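Local coordinates for serine protease pet (Escherichia coli, PDB 4OM9), which is a secreted autotransporter enterotoxin of enteroaggregative E. coli, a serine protease whose likely target inside host cells is the cytoskeletal protein alpha-fodrin, at residues Tyr110-Arg115 against Tyr398-Pro403; Ala360-Gly365 against Asn378-Asn383. All blocks are in the same frame, centred on the assembly; numbering follows the deposited sequence.

Contact 1 of 2, residues Tyr110-Arg115 against Tyr398-Pro403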
loop_
_atom_site.group_PDB
_atom_site.type_symbol
_atom_site.label_atom_id
_atom_site.label_comp_id
_atom_site.label_asym_id
_atom_site.label_seq_id
_atom_site.Cartn_x
_atom_site.Cartn_y
_atom_site.Cartn_z
ATOM N N TYR A 110 34.120 -2.021 -7.543
ATOM C CA TYR A 110 33.292 -2.526 -6.449
ATOM C C TYR A 110 31.839 -2.615 -6.897
ATOM O O TYR A 110 31.303 -1.663 -7.469
ATOM C CB TYR A 110 33.372 -1.629 -5.204
ATOM C CG TYR A 110 34.735 -1.493 -4.586
ATOM C CD1 TYR A 110 35.704 -2.482 -4.749
ATOM C CD2 TYR A 110 35.062 -0.358 -3.834
ATOM C CE1 TYR A 110 36.974 -2.328 -4.176
ATOM C CE2 TYR A 110 36.301 -0.206 -3.258
ATOM C CZ TYR A 110 37.270 -1.185 -3.430
ATOM O OH TYR A 110 38.526 -1.007 -2.852
ATOM N N VAL A 111 31.195 -3.741 -6.622
ATOM C CA VAL A 111 29.792 -3.882 -6.983
ATOM C C VAL A 111 28.874 -3.063 -6.078
ATOM O O VAL A 111 28.845 -3.228 -4.856
ATOM C CB VAL A 111 29.356 -5.342 -6.957
ATOM C CG1 VAL A 111 27.832 -5.456 -7.231
ATOM C CG2 VAL A 111 30.143 -6.105 -7.991
ATOM N N VAL A 112 28.101 -2.191 -6.696
ATOM C CA VAL A 112 27.254 -1.289 -5.946
ATOM C C VAL A 112 25.867 -1.910 -5.670
ATOM O O VAL A 112 25.254 -1.614 -4.648
ATOM C CB VAL A 112 27.143 0.060 -6.704
ATOM C CG1 VAL A 112 25.911 0.825 -6.333
ATOM C CG2 VAL A 112 28.368 0.902 -6.430
ATOM N N GLU A 113 25.402 -2.797 -6.547
ATOM C CA GLU A 113 23.991 -3.269 -6.507
ATOM C C GLU A 113 23.641 -4.287 -5.427
ATOM O O GLU A 113 22.499 -4.336 -4.987
ATOM C CB GLU A 113 23.584 -3.866 -7.862
ATOM C CG GLU A 113 23.521 -2.848 -9.010
ATOM C CD GLU A 113 24.889 -2.245 -9.386
ATOM O OE1 GLU A 113 25.941 -2.743 -8.912
ATOM O OE2 GLU A 113 24.893 -1.260 -10.156
ATOM N N THR A 114 24.593 -5.126 -5.026
ATOM C CA THR A 114 24.301 -6.170 -4.046
ATOM C C THR A 114 25.439 -6.303 -3.064
ATOM O O THR A 114 26.584 -5.985 -3.392
ATOM C CB THR A 114 24.028 -7.536 -4.719
ATOM O OG1 THR A 114 24.089 -8.579 -3.735
ATOM C CG2 THR A 114 25.035 -7.830 -5.814
ATOM N N ARG A 115 25.140 -6.750 -1.847
ATOM C CA ARG A 115 26.203 -6.949 -0.869
ATOM C C ARG A 115 26.823 -8.339 -1.025
ATOM O O ARG A 115 27.798 -8.670 -0.339
ATOM C CB ARG A 115 25.701 -6.735 0.558
ATOM C CG ARG A 115 25.721 -5.266 1.001
ATOM C CD ARG A 115 24.615 -4.484 0.340
ATOM N NE ARG A 115 23.311 -4.957 0.805
ATOM C CZ ARG A 115 22.174 -4.893 0.107
ATOM N NH1 ARG A 115 22.144 -4.385 -1.122
ATOM N NH2 ARG A 115 21.059 -5.361 0.645
ATOM N N TYR A 398 23.075 7.674 -8.596
ATOM C CA TYR A 398 22.400 6.387 -8.780
ATOM C C TYR A 398 22.417 5.642 -7.461
ATOM O O TYR A 398 23.475 5.395 -6.888
ATOM C CB TYR A 398 23.074 5.603 -9.896
ATOM C CG TYR A 398 22.819 4.104 -10.066
ATOM C CD1 TYR A 398 23.620 3.173 -9.414
ATOM C CD2 TYR A 398 21.870 3.627 -10.988
ATOM C CE1 TYR A 398 23.455 1.812 -9.625
ATOM C CE2 TYR A 398 21.677 2.258 -11.195
ATOM C CZ TYR A 398 22.485 1.356 -10.507
ATOM O OH TYR A 398 22.369 0.004 -10.690
ATOM N N VAL A 399 21.221 5.354 -6.954
ATOM C CA VAL A 399 21.050 4.701 -5.667
ATOM C C VAL A 399 20.530 3.292 -5.903
ATOM O O VAL A 399 19.458 3.111 -6.497
ATOM C CB VAL A 399 20.092 5.484 -4.781
ATOM C CG1 VAL A 399 20.071 4.932 -3.359
ATOM C CG2 VAL A 399 20.487 6.962 -4.797
ATOM N N ALA A 400 21.292 2.299 -5.462
ATOM C CA ALA A 400 20.924 0.907 -5.713
ATOM C C ALA A 400 20.993 0.010 -4.475
ATOM O O ALA A 400 21.785 0.242 -3.555
ATOM C CB ALA A 400 21.811 0.327 -6.813
ATOM N N GLY A 401 20.125 -1.001 -4.448
ATOM C CA GLY A 401 20.378 -2.182 -3.642
ATOM C C GLY A 401 19.701 -2.231 -2.299
ATOM O O GLY A 401 19.655 -3.287 -1.658
ATOM N N GLY A 402 19.214 -1.087 -1.840
ATOM C CA GLY A 402 18.404 -1.063 -0.627
ATOM C C GLY A 402 18.868 -0.215 0.546
ATOM O O GLY A 402 18.126 0.632 1.030
ATOM N N PRO A 403 20.091 -0.459 1.044
ATOM C CA PRO A 403 20.391 0.105 2.358
ATOM C C PRO A 403 21.205 1.397 2.334
ATOM O O PRO A 403 21.637 1.817 3.398
ATOM C CB PRO A 403 21.193 -1.011 3.016
ATOM C CG PRO A 403 21.966 -1.598 1.861
ATOM C CD PRO A 403 21.155 -1.367 0.594
#

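Contact 2 of 2, residues Ala360-Gly365 against Asn378-Asn383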
loop_
_atom_site.group_PDB
_atom_site.type_symbol
_atom_site.label_atom_id
_atom_site.label_comp_id
_atom_site.label_asym_id
_atom_site.label_seq_id
_atom_site.Cartn_x
_atom_site.Cartn_y
_atom_site.Cartn_z
ATOM N N ALA A 360 32.605 6.865 -12.895
ATOM C CA ALA A 360 31.663 6.904 -11.777
ATOM C C ALA A 360 32.331 6.569 -10.464
ATOM O O ALA A 360 33.115 5.629 -10.376
ATOM C CB ALA A 360 30.488 5.939 -12.008
ATOM N N LEU A 361 31.997 7.318 -9.432
ATOM C CA LEU A 361 32.453 6.977 -8.102
ATOM C C LEU A 361 31.519 5.916 -7.476
ATOM O O LEU A 361 30.340 6.176 -7.218
ATOM C CB LEU A 361 32.534 8.245 -7.247
ATOM C CG LEU A 361 32.474 8.160 -5.719
ATOM C CD1 LEU A 361 33.446 7.127 -5.173
ATOM C CD2 LEU A 361 32.748 9.528 -5.112
ATOM N N HIS A 362 32.062 4.720 -7.240
ATOM C CA HIS A 362 31.295 3.620 -6.627
ATOM C C HIS A 362 31.490 3.591 -5.126
ATOM O O HIS A 362 32.581 3.301 -4.642
ATOM C CB HIS A 362 31.710 2.261 -7.203
ATOM C CG HIS A 362 31.289 2.049 -8.623
ATOM N ND1 HIS A 362 31.364 0.819 -9.242
ATOM C CD2 HIS A 362 30.790 2.904 -9.543
ATOM C CE1 HIS A 362 30.922 0.925 -10.481
ATOM N NE2 HIS A 362 30.574 2.183 -10.693
ATOM N N LYS A 363 30.431 3.874 -4.388
ATOM C CA LYS A 363 30.494 3.894 -2.936
ATOM C C LYS A 363 29.725 2.706 -2.313
ATOM O O LYS A 363 28.517 2.558 -2.525
ATOM C CB LYS A 363 29.939 5.228 -2.422
ATOM C CG LYS A 363 30.214 5.495 -0.951
ATOM C CD LYS A 363 29.218 4.831 -0.011
ATOM C CE LYS A 363 29.560 5.139 1.444
ATOM N NZ LYS A 363 28.803 4.218 2.330
ATOM N N ILE A 364 30.413 1.873 -1.542
ATOM C CA ILE A 364 29.745 0.795 -0.795
ATOM C C ILE A 364 30.206 0.826 0.641
ATOM O O ILE A 364 30.894 1.773 1.060
ATOM C CB ILE A 364 30.006 -0.605 -1.359
ATOM C CG1 ILE A 364 31.502 -0.941 -1.299
ATOM C CG2 ILE A 364 29.494 -0.712 -2.771
ATOM C CD1 ILE A 364 31.842 -2.372 -1.769
ATOM N N GLY A 365 29.816 -0.194 1.398
ATOM C CA GLY A 365 30.125 -0.250 2.812
ATOM C C GLY A 365 29.147 0.558 3.640
ATOM O O GLY A 365 28.382 1.375 3.113
ATOM N N ASN A 378 29.592 11.484 -11.630
ATOM C CA ASN A 378 28.433 10.710 -11.196
ATOM C C ASN A 378 28.746 9.837 -10.000
ATOM O O ASN A 378 29.873 9.387 -9.819
ATOM C CB ASN A 378 27.888 9.858 -12.346
ATOM C CG ASN A 378 27.415 10.710 -13.521
ATOM O OD1 ASN A 378 27.147 11.912 -13.368
ATOM N ND2 ASN A 378 27.316 10.097 -14.701
ATOM N N LEU A 379 27.741 9.651 -9.160
ATOM C CA LEU A 379 27.856 8.791 -8.012
ATOM C C LEU A 379 27.024 7.520 -8.228
ATOM O O LEU A 379 25.909 7.579 -8.746
ATOM C CB LEU A 379 27.394 9.523 -6.752
ATOM C CG LEU A 379 27.261 8.599 -5.538
ATOM C CD1 LEU A 379 28.634 8.174 -5.053
ATOM C CD2 LEU A 379 26.463 9.219 -4.410
ATOM N N LYS A 380 27.583 6.377 -7.853
ATOM C CA LYS A 380 26.813 5.142 -7.731
ATOM C C LYS A 380 26.988 4.599 -6.325
ATOM O O LYS A 380 28.081 4.184 -5.962
ATOM C CB LYS A 380 27.247 4.116 -8.769
ATOM C CG LYS A 380 26.867 4.513 -10.181
ATOM C CD LYS A 380 26.938 3.356 -11.143
ATOM C CE LYS A 380 26.421 3.776 -12.512
ATOM N NZ LYS A 380 26.212 2.638 -13.469
ATOM N N THR A 381 25.928 4.624 -5.520
ATOM C CA THR A 381 26.044 4.202 -4.132
ATOM C C THR A 381 25.036 3.089 -3.774
ATOM O O THR A 381 23.905 3.069 -4.272
ATOM C CB THR A 381 25.885 5.409 -3.167
ATOM O OG1 THR A 381 25.978 4.955 -1.815
ATOM C CG2 THR A 381 24.555 6.137 -3.361
ATOM N N GLY A 382 25.473 2.149 -2.933
ATOM C CA GLY A 382 24.669 1.004 -2.572
ATOM C C GLY A 382 24.580 0.710 -1.085
ATOM O O GLY A 382 23.975 -0.274 -0.685
ATOM N N ASN A 383 25.154 1.563 -0.253
ATOM C CA ASN A 383 25.218 1.254 1.167
ATOM C C ASN A 383 25.713 2.451 1.975
ATOM O O ASN A 383 26.378 3.340 1.443
ATOM C CB ASN A 383 26.140 0.032 1.400
ATOM C CG ASN A 383 25.869 -0.649 2.715
ATOM O OD1 ASN A 383 24.946 -0.265 3.422
ATOM N ND2 ASN A 383 26.655 -1.664 3.052
HETATM O O HOH W 1 28.419 -2.468 0.906
#

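Contact 1 of 2, residues Tyr110-Arg115 against Tyr398-Pro403
Glu113 and Tyr398 meet through polar ends: the phenol OH of Tyr398 donates to OE2 of Glu113 over 2.9 Å, on the lone pair that faces away from OE1. The side chains cross at about a right angle, with carboxylate and ring planes 53° apart, and OE2 lies at the ring edge. With CG anti to the carbonyl carbon, the Glu113 chain turns at chi2 (66°), which places CD 3.6 Å from Tyr398 OH. Tyr90 takes OE1 and Thr88 shares OE2, so both carboxylate oxygens are gripped, while Ser87 N adds a second bond to the tyrosine OH. Beside this polar pair, Val112 CG1 touches both the tyrosine edge, 4.2 Å from Tyr398 CE1, and the methyl of Ala400, which lie on one side of it.

Arg115 closes the other end. Its chain bends at chi2 and chi3, and Arg115 NH1 donates to Gly401 O over 2.8 Å, in a bond bent to 139° at the hydrogen, the donor above the carbonyl plane. Pro403 CD lies over one guanidinium face, 3.6 Å from Arg115 NH1. Gly401 has positive phi, and its CA comes to 3.3 Å from Glu113 O, where a side chain would clash. The contact docks a loop of the chymotrypsin-like (clan PA) protease domain onto a strand end and turn of the right-handed parallel beta-helix, the two-part build of this autotransporter passenger.

Contact 2 of 2, residues Ala360-Gly365 against Asn378-Asn383
With CG anti to the backbone N, a bend at chi2 (-83°) puts Lys363 CD 3.5 Å from Asn383 O, and the chain runs on extended to NZ. Lys363 NZ donates to Asn383 O over 2.7 Å and to Gly365 O over 3.0 Å, each time from above the carbonyl plane, and Gly367 O is a further acceptor. Three backbone carbonyls thus gather round one buried amine, which probably favours its charged form. A water joins Gly365 N and Asn383 ND2, linking the same two residues by another route.

Along the strands, Leu361 and Lys363 exchange backbone bonds with Asn378, Lys380 and Gly382 in parallel register; the bond from Lys380 N to Leu361 O is nearly straight at 175°. On one face Leu379 CD1 packs 3.9 Å from Leu361 CG, and Lys363 lies side by side with Thr381, CD 3.7 Å from OG1. On the other, His362 and Lys380 run in the same direction, both with CG anti to the carbonyl carbon; His362 CD2 stands 3.8 Å from Lys380 CB. His362 ND1 is bonded to Tyr110 O, and Lys380 NZ to Ala632 O and Thr88 OG1.

Strands 361-364 and 379-381, their axes 4.7 Å apart, belong to successive coils of the beta-helix. Strand 341-343 flanks the first and strand 397-399 the second, while Val386 of strand 385-388 meets Lys363, Leu379 and Thr381 on their shared face.

The centres of the two contacts lie about 7 Å apart, and strands 361-364, 379-381 and 397-399 follow one another in the same parallel sheet. Along the chain the order is 110-115, 360-365, 378-383, 398-403, so contact 2 falls wholly between the halves of contact 1. Contact 2 joins coils close in sequence, whereas contact 1 brings back a protease-domain loop from 283 residues earlier. Tyr398 N and O probably bond to Leu379 O and Thr381 N, carrying the sheet from one contact into the other, and Val112 CG2 packs on Lys380 O. The protease domain therefore rests directly on consecutive coils of the beta-helix.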